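Local coordinates for uncharacterized protein TP-0789 domain-containing protein (Desulfovibrio piger ATCC 29098, PDB 4Z48) that is of unknown function but belongs to the LolA-like family, consistent with a role in handling lipids or lipoproteins in the cell envelope, at residues D57-Y62 with S82-E87. Sequence-based numbering, arbitrary orientation.
Sequences DGKDEY and SYRGLE
The strand beginning at D60 runs antiparallel to the end of strand 77-82, and the evidence is a reciprocal pair of backbone bonds. E61 N donates to S82 O at 2.9 Å, with the donor in the carbonyl plane, while S82 N returns a bond to E61 O at 3.0 Å from above that carbonyl's plane. E61 and S82 are thus a hydrogen-bonded pair whose side chains share one face of the sheet. On the other edge of the 60-69 strand, K59 and D60 both oppose F54 in a classic beta bulge.

Past S82 a side chain takes over the pairing. D60 CG lies beside its own backbone N (chi1 -60°), which brings D60 OD1 2.7 Å from R84 N; the bond is nearly straight (170°), although the N-H arrives from above the carboxylate plane. The other oxygen, D60 OD2, sits in plane at the edge of the Y83 ring, 3.7 Å from Y83 CD1, with carboxylate and ring almost perpendicular. Y62 crosses Y83 obliquely, Y62 OH lying 3.7 Å from Y83 CE1, while the Y83 hydroxyl bonds D91.

R84 starts with CG anti to the backbone N (chi1 -160°), then bends at chi2 and chi3, so that its chain folds over K59, R84 CB to K59 CB 3.7 Å, which brings the guanidinium to K59 O and the E61 carboxylate. There R84 NE makes a weak bond to K59 O, and R84 NH2 forms a salt bridge to OE2 of the extended E61 side chain at 3.3 Å, the two planes strongly inclined.

The D60 carboxylate thus takes up R84 N just beyond the last backbone pair, and that N-H probably helps to stabilise its negative charge, while the E61 carboxylate partly balances the charge of the R84 side chain at this surface site.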
loop_
_atom_site.group_PDB
_atom_site.type_symbol
_atom_site.label_atom_id
_atom_site.label_comp_id
_atom_site.label_asym_id
_atom_site.label_seq_id
_atom_site.Cartn_x
_atom_site.Cartn_y
_atom_site.Cartn_z
ATOM N N ASP A 57 2.848 16.962 -12.830
ATOM C CA ASP A 57 1.570 16.473 -13.348
ATOM C C ASP A 57 0.669 15.945 -12.220
ATOM O O ASP A 57 -0.325 15.258 -12.495
ATOM C CB ASP A 57 1.824 15.371 -14.391
ATOM N N GLY A 58 1.025 16.266 -10.970
ATOM C CA GLY A 58 0.318 15.806 -9.777
ATOM C C GLY A 58 0.314 14.292 -9.663
ATOM O O GLY A 58 -0.661 13.716 -9.182
ATOM N N LYS A 59 1.390 13.629 -10.160
ATOM C CA LYS A 59 1.507 12.167 -10.184
ATOM C C LYS A 59 2.307 11.632 -8.977
ATOM O O LYS A 59 2.212 10.439 -8.649
ATOM C CB LYS A 59 2.112 11.688 -11.511
ATOM C CG LYS A 59 1.224 11.977 -12.736
ATOM C CD LYS A 59 -0.060 11.137 -12.780
ATOM C CE LYS A 59 -1.020 11.585 -13.864
ATOM N NZ LYS A 59 -1.686 12.877 -13.532
ATOM N N ASP A 60 3.007 12.515 -8.276
ATOM C CA ASP A 60 3.697 12.110 -7.032
ATOM C C ASP A 60 2.680 12.125 -5.896
ATOM O O ASP A 60 1.723 12.912 -5.941
ATOM C CB ASP A 60 4.892 13.012 -6.718
ATOM C CG ASP A 60 5.948 13.019 -7.801
ATOM O OD1 ASP A 60 5.991 12.055 -8.599
ATOM O OD2 ASP A 60 6.726 13.976 -7.851
ATOM N N GLU A 61 2.848 11.225 -4.923
ATOM C CA GLU A 61 1.912 11.118 -3.800
ATOM C C GLU A 61 2.654 11.265 -2.474
ATOM O O GLU A 61 3.595 10.493 -2.220
ATOM C CB GLU A 61 1.162 9.760 -3.834
ATOM C CG GLU A 61 0.376 9.503 -5.120
ATOM C CD GLU A 61 -0.354 8.176 -5.269
ATOM O OE1 GLU A 61 -0.545 7.463 -4.255
ATOM O OE2 GLU A 61 -0.764 7.863 -6.409
ATOM N N TYR A 62 2.268 12.261 -1.646
ATOM C CA TYR A 62 2.885 12.403 -0.312
ATOM C C TYR A 62 1.895 11.904 0.716
ATOM O O TYR A 62 0.698 12.184 0.600
ATOM C CB TYR A 62 3.366 13.839 0.020
ATOM C CG TYR A 62 4.561 14.338 -0.779
ATOM C CD1 TYR A 62 5.065 13.606 -1.856
ATOM C CD2 TYR A 62 5.138 15.576 -0.508
ATOM C CE1 TYR A 62 6.122 14.082 -2.626
ATOM C CE2 TYR A 62 6.190 16.071 -1.283
ATOM C CZ TYR A 62 6.681 15.316 -2.341
ATOM O OH TYR A 62 7.745 15.758 -3.098
ATOM N N SER A 82 6.471 9.686 -2.230
ATOM C CA SER A 82 6.409 8.649 -3.252
ATOM C C SER A 82 6.351 9.314 -4.626
ATOM O O SER A 82 5.498 10.165 -4.868
ATOM C CB SER A 82 5.222 7.721 -2.988
ATOM O OG SER A 82 5.237 6.547 -3.778
ATOM N N TYR A 83 7.337 9.006 -5.483
ATOM C CA TYR A 83 7.493 9.646 -6.795
ATOM C C TYR A 83 7.102 8.771 -7.983
ATOM O O TYR A 83 7.410 7.579 -8.030
ATOM C CB TYR A 83 8.954 10.082 -7.000
ATOM C CG TYR A 83 9.526 10.893 -5.861
ATOM C CD1 TYR A 83 9.128 12.215 -5.648
ATOM C CD2 TYR A 83 10.434 10.331 -4.970
ATOM C CE1 TYR A 83 9.615 12.950 -4.574
ATOM C CE2 TYR A 83 10.913 11.051 -3.876
ATOM C CZ TYR A 83 10.519 12.366 -3.695
ATOM O OH TYR A 83 11.042 13.092 -2.662
ATOM N N ARG A 84 6.425 9.377 -8.951
ATOM C CA ARG A 84 6.067 8.690 -10.185
ATOM C C ARG A 84 7.335 8.546 -11.011
ATOM O O ARG A 84 8.055 9.534 -11.216
ATOM C CB ARG A 84 4.973 9.456 -10.953
ATOM C CG ARG A 84 4.201 8.600 -11.966
ATOM C CD ARG A 84 3.351 7.511 -11.318
ATOM N NE ARG A 84 2.156 8.036 -10.656
ATOM C CZ ARG A 84 1.150 7.281 -10.223
ATOM N NH1 ARG A 84 1.180 5.964 -10.386
ATOM N NH2 ARG A 84 0.101 7.838 -9.630
ATOM N N GLY A 85 7.643 7.309 -11.391
ATOM C CA GLY A 85 8.819 7.016 -12.206
ATOM C C GLY A 85 9.960 6.396 -11.432
ATOM O O GLY A 85 9.945 6.373 -10.196
ATOM N N LEU A 86 10.988 5.915 -12.145
ATOM C CA LEU A 86 12.081 5.250 -11.433
ATOM C C LEU A 86 13.311 6.131 -11.168
ATOM O O LEU A 86 14.239 5.635 -10.545
ATOM C CB LEU A 86 12.518 3.977 -12.210
ATOM C CG LEU A 86 11.626 2.746 -12.060
ATOM C CD1 LEU A 86 11.791 1.804 -13.236
ATOM C CD2 LEU A 86 11.903 2.025 -10.725
ATOM N N GLU A 87 13.358 7.386 -11.636
ATOM C CA GLU A 87 14.568 8.217 -11.501
ATOM C C GLU A 87 14.997 8.485 -10.073
ATOM O O GLU A 87 16.195 8.555 -9.797
ATOM C CB GLU A 87 14.396 9.566 -12.196
ATOM C CG GLU A 87 14.440 9.479 -13.695
ATOM C CD GLU A 87 13.112 9.324 -14.415
ATOM O OE1 GLU A 87 12.160 8.737 -13.845
ATOM O OE2 GLU A 87 13.045 9.769 -15.581
#